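Local atomic coordinates of Ras-related protein Rab-7L1 (Homo sapiens, PDB entry 6HH2), a protein that binds and hydrolyses GTP as a Rab-family switch in vesicle trafficking, and recruits the kinase LRRK2 to the Golgi complex and stimulates its activity. Residues K12-G17 / T74-L79; L113-P116 / V121-L124; E58-Q63 / K175-S180. The protein carries 4 engineered substitutions. All coordinates share one frame; numbering follows the deposited sequence.

The three contacts surround one six-stranded mixed sheet. Contact 1 joins strand 8-17 to the chain around helix 78-81, and contact 3 joins the neighbouring strand 58-66 to helix 165-178. They use opposite faces: Lys12, Leu14 and Val16 serve contact 1, whereas Val13 CG2 turns the other way and meets Met176 CE at 3.8 Å. The centre of contact 3 lies about 19 Å from that of contact 1 and 13 Å from that of contact 2. In sequence contacts 1 and 3 interleave, and contact 2 falls between the two halves of contact 3. Lys175 of helix 165-178, and Asn179 after it, pack on Pro122. Helices and loops are thus packed on both faces of the GTPase core sheet.

Contact 1: K12-G17 / T74-L79; sequences KVLVVG and TSMTRL
Met76 lays its sulfur over the branched ends of Leu14 and Val16 on strand 8-17, a central strand of the Ras-like P-loop GTPase sheet. The residues 74-79 belong to the switch II region that follows strand 58-66, and Thr74 and Ser75, unmodified here, are sites of LRRK2 phosphorylation. SD is 3.8 Å from Leu14 CD1 and 4.0 Å from Val16 CG1, so a single atom bridges two residues that point to the same face of the sheet. Val16 meets the methionine chain at about a right angle, while Leu14 runs slantwise to it. The approach depends on the extended first part of the Met76 side chain (chi2 -180°), which carries SD inward; a bend at chi3 of Met76 (-63°) then takes CE away from Val16. Tyr81 and Leu109 also touch Met76, and its backbone N is hydrogen-bonded to Asp108 OD2, which ties this part of switch II to helix 96-112. At the other end of the contact the fully extended Lys12 chain delivers its ammonium group to the carbonyls at the end of helix 78-81. Arg82 O and Tyr80 O accept hydrogen bonds there, and Trp65 adds a cation-pi contact. Leu79 O contributes only weakly, at 3.3 Å from Lys12 NZ.

Contact 2: L113-P116 / V121-L124; sequences LTLP and VPAL. Engineered in segment 121-124: Ala123 (natural residue Cys).
A chi1 of 153° at Val121 sets CG2 beside its own backbone N, where it faces Leu113 and Leu115. Leu113 places CG anti to the backbone N (chi1 -178°), and both leucine chains slant across the valine. The result is a small apolar cluster centred on one methyl group. Val121 CG2 lies 3.8 Å from Leu113 CG, and the same methyl is 3.8 Å from Leu115 CD2, approached from a widely different direction. Between these two leucines the backbone itself also touches the methyl, Thr114 C lying 3.7 Å from Val121 CG2. The CA atoms of Thr114 and Val121, 5.4 Å apart, are the nearest across the segments. Leu115 reaches further along the chain as well, its CD1 touching Pro122 CD at 4.3 Å.

One pair of backbone polar atoms is linked through a water. It donates to Leu113 O at 2.7 Å and accepts from Val121 N at 3.0 Å, bridging the two segments beside the apolar cluster. Thr114 directs its CB away from Val121, and its OG1 donates to Leu115 O at 3.0 Å, a bond within the segment whose donor is tilted 30° from the carbonyl plane. Leu113 is the first residue to leave helical geometry after helix 96-112, and strand 123-128 begins just beyond Pro122. The contact therefore draws together the ends of the helix-to-strand return in a beta-alpha-beta crossover, linking parallel strands 86-92 and 123-128 in the small GTPase fold.

Contact 3: E58-Q63 / K175-S180; sequences EIVRLQ and KMMRNS
Val60 and Met177 meet at a slant, and so do Leu62 and Met176, giving two methionine-to-aliphatic pairs between strand 58-66 and the C-terminal part of helix 165-178. The methionines use different atoms. In Met177 the bend at chi2 (-70°) sets SD against Val60 CG2 at 3.9 Å, and the further bend at chi3 (-74°) swings CE toward the Glu58 carboxylate. Met176 stays extended until a bend at chi3, so it is the terminal CE that meets Leu62 CD2, also at 3.9 Å. Ile173 touches both Val60 and Leu62 from the same helix, while Trp54 of strand 48-55 lies against Val60 and Met177. The CA atoms of Val60 and Met177 are 8.8 Å apart, a backbone spacing that leaves room for one layer of side chains.

Past the methionines, Ser180 OG donates to Met176 O at 2.9 Å, tying the chain end back to the helix. Glu58 OE2 comes no closer than 4.4 Å to Met177 CE. The two pairs are consistent with apolar, dispersion-type packing at this point of the helix-sheet interface, while the Glu58 carboxylate takes its polar partners outside it, OE1 hydrogen-bonded to Ser55 OG and OE2 to His9 NE2.

Contact 1: K12-G17 / T74-L79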
loop_
_atom_site.group_PDB
_atom_site.type_symbol
_atom_site.label_atom_id
_atom_site.label_comp_id
_atom_site.label_asym_id
_atom_site.label_seq_id
_atom_site.Cartn_x
_atom_site.Cartn_y
_atom_site.Cartn_z
ATOM N N LYS A 12 -7.078 -5.228 -6.024
ATOM C CA LYS A 12 -6.074 -4.302 -6.556
ATOM C C LYS A 12 -5.675 -3.359 -5.436
ATOM O O LYS A 12 -6.533 -2.690 -4.829
ATOM C CB LYS A 12 -6.701 -3.553 -7.741
ATOM C CG LYS A 12 -5.898 -2.312 -8.211
ATOM C CD LYS A 12 -6.416 -1.786 -9.539
ATOM C CE LYS A 12 -5.570 -0.526 -9.873
ATOM N NZ LYS A 12 -6.007 0.036 -11.205
ATOM N N VAL A 13 -4.390 -3.351 -5.097
ATOM C CA VAL A 13 -3.877 -2.580 -3.961
ATOM C C VAL A 13 -2.925 -1.527 -4.527
ATOM O O VAL A 13 -1.967 -1.863 -5.243
ATOM C CB VAL A 13 -3.124 -3.502 -2.991
ATOM C CG1 VAL A 13 -2.516 -2.671 -1.867
ATOM C CG2 VAL A 13 -4.112 -4.579 -2.456
ATOM N N LEU A 14 -3.179 -0.265 -4.207
ATOM C CA LEU A 14 -2.299 0.834 -4.656
ATOM C C LEU A 14 -1.197 1.048 -3.643
ATOM O O LEU A 14 -1.475 1.161 -2.444
ATOM C CB LEU A 14 -3.122 2.119 -4.768
ATOM C CG LEU A 14 -4.394 1.964 -5.569
ATOM C CD1 LEU A 14 -5.131 3.312 -5.642
ATOM C CD2 LEU A 14 -4.054 1.448 -6.996
ATOM N N VAL A 15 0.053 1.043 -4.079
ATOM C CA VAL A 15 1.193 1.371 -3.246
ATOM C C VAL A 15 1.695 2.735 -3.673
ATOM O O VAL A 15 2.232 2.923 -4.781
ATOM C CB VAL A 15 2.307 0.339 -3.369
ATOM C CG1 VAL A 15 3.464 0.714 -2.450
ATOM C CG2 VAL A 15 1.724 -1.070 -3.046
ATOM N N VAL A 16 1.406 3.750 -2.876
ATOM C CA VAL A 16 1.633 5.149 -3.209
ATOM C C VAL A 16 2.477 5.790 -2.126
ATOM O O VAL A 16 2.623 5.273 -1.025
ATOM C CB VAL A 16 0.362 5.977 -3.467
ATOM C CG1 VAL A 16 -0.453 5.409 -4.632
ATOM C CG2 VAL A 16 -0.509 6.103 -2.189
ATOM N N GLY A 17 2.983 6.966 -2.432
ATOM C CA GLY A 17 3.894 7.663 -1.558
ATOM C C GLY A 17 4.964 8.352 -2.379
ATOM O O GLY A 17 5.116 8.102 -3.577
ATOM N N THR A 74 2.260 13.371 -6.867
ATOM C CA THR A 74 1.341 13.335 -5.702
ATOM C C THR A 74 -0.132 13.397 -6.137
ATOM O O THR A 74 -0.965 14.002 -5.463
ATOM C CB THR A 74 1.614 14.454 -4.673
ATOM O OG1 THR A 74 3.028 14.760 -4.574
ATOM C CG2 THR A 74 1.067 14.001 -3.281
ATOM N N SER A 75 -0.473 12.799 -7.289
ATOM C CA SER A 75 -1.851 12.817 -7.784
ATOM C C SER A 75 -1.975 11.627 -8.711
ATOM O O SER A 75 -1.245 11.548 -9.701
ATOM C CB SER A 75 -2.133 14.099 -8.583
ATOM O OG SER A 75 -3.485 14.062 -9.012
ATOM N N MET A 76 -2.885 10.708 -8.401
ATOM C CA MET A 76 -2.979 9.461 -9.136
ATOM C C MET A 76 -3.756 9.645 -10.431
ATOM O O MET A 76 -4.720 10.411 -10.500
ATOM C CB MET A 76 -3.729 8.442 -8.290
ATOM C CG MET A 76 -2.966 8.099 -7.020
ATOM S SD MET A 76 -3.837 6.904 -6.034
ATOM C CE MET A 76 -5.321 7.719 -5.585
ATOM N N THR A 77 -3.336 8.922 -11.471
ATOM C CA THR A 77 -4.081 8.920 -12.715
ATOM C C THR A 77 -5.137 7.820 -12.731
ATOM O O THR A 77 -5.038 6.815 -12.004
ATOM C CB THR A 77 -3.152 8.677 -13.913
ATOM O OG1 THR A 77 -2.451 7.433 -13.732
ATOM C CG2 THR A 77 -2.134 9.873 -14.085
ATOM N N ARG A 78 -6.149 8.039 -13.560
ATOM C CA ARG A 78 -7.308 7.129 -13.598
ATOM C C ARG A 78 -6.940 5.684 -13.910
ATOM O O ARG A 78 -7.443 4.770 -13.251
ATOM C CB ARG A 78 -8.371 7.638 -14.542
ATOM C CG ARG A 78 -9.620 6.749 -14.574
ATOM C CD ARG A 78 -10.698 7.392 -15.417
ATOM N NE ARG A 78 -11.041 8.726 -14.921
ATOM C CZ ARG A 78 -10.636 9.862 -15.499
ATOM N NH1 ARG A 78 -9.883 9.833 -16.617
ATOM N NH2 ARG A 78 -10.995 11.042 -14.973
ATOM N N LEU A 79 -6.097 5.412 -14.913
ATOM C CA LEU A 79 -5.743 4.005 -15.164
ATOM C C LEU A 79 -5.068 3.380 -13.940
ATOM O O LEU A 79 -5.276 2.197 -13.624
ATOM C CB LEU A 79 -4.833 3.899 -16.392
ATOM C CG LEU A 79 -5.518 4.195 -17.705
ATOM C CD1 LEU A 79 -4.504 4.003 -18.871
ATOM C CD2 LEU A 79 -6.731 3.268 -17.884
#

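Contact 2: L113-P116 / V121-L124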
loop_
_atom_site.group_PDB
_atom_site.type_symbol
_atom_site.label_atom_id
_atom_site.label_comp_id
_atom_site.label_asym_id
_atom_site.label_seq_id
_atom_site.Cartn_x
_atom_site.Cartn_y
_atom_site.Cartn_z
ATOM N N LEU A 113 -11.782 7.882 -5.572
ATOM C CA LEU A 113 -12.141 6.475 -5.524
ATOM C C LEU A 113 -12.925 6.169 -4.255
ATOM O O LEU A 113 -12.570 6.623 -3.165
ATOM C CB LEU A 113 -10.847 5.649 -5.539
ATOM C CG LEU A 113 -10.859 4.127 -5.543
ATOM C CD1 LEU A 113 -11.448 3.605 -6.841
ATOM C CD2 LEU A 113 -9.446 3.562 -5.259
ATOM N N THR A 114 -13.996 5.406 -4.429
ATOM C CA THR A 114 -14.664 4.736 -3.324
ATOM C C THR A 114 -14.780 3.246 -3.632
ATOM O O THR A 114 -14.499 2.787 -4.736
ATOM C CB THR A 114 -16.072 5.313 -3.062
ATOM O OG1 THR A 114 -16.904 5.039 -4.184
ATOM C CG2 THR A 114 -16.012 6.820 -2.811
ATOM N N LEU A 115 -15.173 2.472 -2.622
ATOM C CA LEU A 115 -15.618 1.121 -2.874
ATOM C C LEU A 115 -16.936 1.139 -3.654
ATOM O O LEU A 115 -17.610 2.166 -3.729
ATOM C CB LEU A 115 -15.835 0.422 -1.544
ATOM C CG LEU A 115 -14.502 0.275 -0.768
ATOM C CD1 LEU A 115 -14.808 -0.287 0.604
ATOM C CD2 LEU A 115 -13.455 -0.544 -1.517
ATOM N N PRO A 116 -17.323 0.003 -4.239
ATOM C CA PRO A 116 -18.638 -0.078 -4.910
ATOM C C PRO A 116 -19.803 0.426 -4.076
ATOM O O PRO A 116 -20.746 1.012 -4.635
ATOM C CB PRO A 116 -18.783 -1.579 -5.213
ATOM C CG PRO A 116 -17.355 -2.052 -5.382
ATOM C CD PRO A 116 -16.531 -1.238 -4.396
ATOM N N VAL A 121 -12.223 3.743 0.515
ATOM C CA VAL A 121 -11.311 2.617 0.381
ATOM C C VAL A 121 -10.437 2.535 1.642
ATOM O O VAL A 121 -9.962 3.571 2.111
ATOM C CB VAL A 121 -10.506 2.900 -0.910
ATOM C CG1 VAL A 121 -9.171 2.354 -1.024
ATOM C CG2 VAL A 121 -11.436 2.582 -2.169
ATOM N N PRO A 122 -10.172 1.360 2.224
ATOM C CA PRO A 122 -9.191 1.308 3.329
ATOM C C PRO A 122 -7.820 1.837 2.920
ATOM O O PRO A 122 -7.330 1.596 1.812
ATOM C CB PRO A 122 -9.075 -0.197 3.644
ATOM C CG PRO A 122 -10.198 -0.824 3.018
ATOM C CD PRO A 122 -10.679 0.024 1.883
ATOM N N ALA A 123 -7.166 2.536 3.851
ATOM C CA ALA A 123 -5.880 3.173 3.622
ATOM C C ALA A 123 -4.982 2.899 4.818
ATOM O O ALA A 123 -5.345 3.237 5.966
ATOM C CB ALA A 123 -6.042 4.676 3.428
ATOM N N LEU A 124 -3.870 2.192 4.568
ATOM C CA LEU A 124 -2.910 1.781 5.591
ATOM C C LEU A 124 -1.676 2.656 5.441
ATOM O O LEU A 124 -1.081 2.710 4.356
ATOM C CB LEU A 124 -2.553 0.314 5.374
ATOM C CG LEU A 124 -1.417 -0.163 6.244
ATOM C CD1 LEU A 124 -1.748 -0.029 7.786
ATOM C CD2 LEU A 124 -1.123 -1.621 5.884
HETATM O O HOH W 1 -11.810 6.495 -0.567
#

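Contact 3: E58-Q63 / K175-S180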
loop_
_atom_site.group_PDB
_atom_site.type_symbol
_atom_site.label_atom_id
_atom_site.label_comp_id
_atom_site.label_asym_id
_atom_site.label_seq_id
_atom_site.Cartn_x
_atom_site.Cartn_y
_atom_site.Cartn_z
ATOM N N GLU A 58 -10.841 -21.499 -1.725
ATOM C CA GLU A 58 -10.708 -20.098 -2.111
ATOM C C GLU A 58 -9.251 -19.678 -2.162
ATOM O O GLU A 58 -8.460 -20.039 -1.288
ATOM C CB GLU A 58 -11.307 -19.178 -1.065
ATOM C CG GLU A 58 -12.786 -19.461 -0.784
ATOM C CD GLU A 58 -13.223 -18.732 0.466
ATOM O OE1 GLU A 58 -12.989 -19.222 1.599
ATOM O OE2 GLU A 58 -13.746 -17.626 0.331
ATOM N N ILE A 59 -8.922 -18.837 -3.135
ATOM C CA ILE A 59 -7.641 -18.160 -3.112
ATOM C C ILE A 59 -7.893 -16.650 -3.080
ATOM O O ILE A 59 -8.977 -16.162 -3.436
ATOM C CB ILE A 59 -6.755 -18.549 -4.307
ATOM C CG1 ILE A 59 -7.439 -18.169 -5.610
ATOM C CG2 ILE A 59 -6.357 -20.043 -4.273
ATOM C CD1 ILE A 59 -6.458 -18.090 -6.776
ATOM N N VAL A 60 -6.886 -15.918 -2.605
ATOM C CA VAL A 60 -6.813 -14.452 -2.662
ATOM C C VAL A 60 -5.693 -14.089 -3.619
ATOM O O VAL A 60 -4.580 -14.621 -3.508
ATOM C CB VAL A 60 -6.499 -13.883 -1.273
ATOM C CG1 VAL A 60 -6.102 -12.401 -1.379
ATOM C CG2 VAL A 60 -7.730 -14.053 -0.355
ATOM N N ARG A 61 -5.988 -13.214 -4.571
ATOM C CA ARG A 61 -5.007 -12.766 -5.557
ATOM C C ARG A 61 -4.879 -11.253 -5.396
ATOM O O ARG A 61 -5.891 -10.533 -5.431
ATOM C CB ARG A 61 -5.476 -13.143 -6.963
ATOM C CG ARG A 61 -4.587 -12.620 -8.086
ATOM C CD ARG A 61 -5.018 -13.141 -9.477
ATOM N NE ARG A 61 -4.722 -14.562 -9.616
ATOM C CZ ARG A 61 -5.625 -15.538 -9.572
ATOM N NH1 ARG A 61 -6.913 -15.258 -9.413
ATOM N NH2 ARG A 61 -5.235 -16.800 -9.714
ATOM N N LEU A 62 -3.663 -10.771 -5.150
ATOM C CA LEU A 62 -3.434 -9.335 -5.005
ATOM C C LEU A 62 -2.674 -8.824 -6.221
ATOM O O LEU A 62 -1.661 -9.407 -6.611
ATOM C CB LEU A 62 -2.557 -9.025 -3.809
ATOM C CG LEU A 62 -2.990 -9.564 -2.478
ATOM C CD1 LEU A 62 -1.984 -9.026 -1.441
ATOM C CD2 LEU A 62 -4.412 -9.104 -2.199
ATOM N N GLN A 63 -3.156 -7.744 -6.829
ATOM C CA GLN A 63 -2.389 -6.938 -7.782
ATOM C C GLN A 63 -1.782 -5.780 -7.016
ATOM O O GLN A 63 -2.504 -4.959 -6.426
ATOM C CB GLN A 63 -3.297 -6.376 -8.876
ATOM C CG GLN A 63 -3.986 -7.424 -9.719
ATOM C CD GLN A 63 -4.852 -6.808 -10.802
ATOM O OE1 GLN A 63 -5.028 -5.574 -10.818
ATOM N NE2 GLN A 63 -5.400 -7.626 -11.689
ATOM N N LYS A 175 -8.966 -7.225 6.043
ATOM C CA LYS A 175 -9.966 -6.154 5.953
ATOM C C LYS A 175 -10.626 -6.121 4.576
ATOM O O LYS A 175 -11.830 -5.866 4.462
ATOM C CB LYS A 175 -9.298 -4.808 6.261
ATOM C CG LYS A 175 -10.248 -3.588 6.081
ATOM C CD LYS A 175 -11.322 -3.597 7.158
ATOM C CE LYS A 175 -10.800 -2.954 8.430
ATOM N NZ LYS A 175 -11.942 -2.869 9.387
ATOM N N MET A 176 -9.844 -6.305 3.517
ATOM C CA MET A 176 -10.431 -6.329 2.175
ATOM C C MET A 176 -11.394 -7.498 2.024
ATOM O O MET A 176 -12.434 -7.373 1.372
ATOM C CB MET A 176 -9.336 -6.409 1.114
ATOM C CG MET A 176 -8.480 -5.100 1.036
ATOM S SD MET A 176 -7.364 -5.096 -0.363
ATOM C CE MET A 176 -6.209 -6.461 0.057
ATOM N N MET A 177 -11.079 -8.644 2.648
ATOM C CA MET A 177 -12.025 -9.762 2.632
ATOM C C MET A 177 -13.313 -9.418 3.381
ATOM O O MET A 177 -14.419 -9.725 2.915
ATOM C CB MET A 177 -11.365 -11.016 3.220
ATOM C CG MET A 177 -10.293 -11.613 2.297
ATOM S SD MET A 177 -11.025 -12.358 0.834
ATOM C CE MET A 177 -11.727 -13.868 1.512
ATOM N N ARG A 178 -13.191 -8.750 4.525
ATOM C CA ARG A 178 -14.367 -8.345 5.283
ATOM C C ARG A 178 -15.217 -7.366 4.487
ATOM O O ARG A 178 -16.446 -7.400 4.548
ATOM C CB ARG A 178 -13.938 -7.730 6.611
ATOM C CG ARG A 178 -15.120 -7.523 7.559
ATOM C CD ARG A 178 -14.704 -6.995 8.923
ATOM N NE ARG A 178 -15.890 -6.748 9.755
ATOM C CZ ARG A 178 -15.848 -6.361 11.033
ATOM N NH1 ARG A 178 -14.669 -6.179 11.636
ATOM N NH2 ARG A 178 -16.979 -6.152 11.696
ATOM N N ASN A 179 -14.579 -6.485 3.725
ATOM C CA ASN A 179 -15.329 -5.518 2.937
ATOM C C ASN A 179 -15.916 -6.112 1.666
ATOM O O ASN A 179 -16.653 -5.405 0.975
ATOM C CB ASN A 179 -14.400 -4.378 2.518
ATOM C CG ASN A 179 -14.045 -3.448 3.656
ATOM O OD1 ASN A 179 -14.698 -3.461 4.702
ATOM N ND2 ASN A 179 -13.043 -2.588 3.440
ATOM N N SER A 180 -15.589 -7.360 1.329
ATOM C CA SER A 180 -16.069 -8.012 0.103
ATOM C C SER A 180 -17.529 -8.452 0.205
ATOM O O SER A 180 -17.962 -8.943 1.251
ATOM C CB SER A 180 -15.225 -9.248 -0.182
ATOM O OG SER A 180 -13.968 -8.852 -0.631
#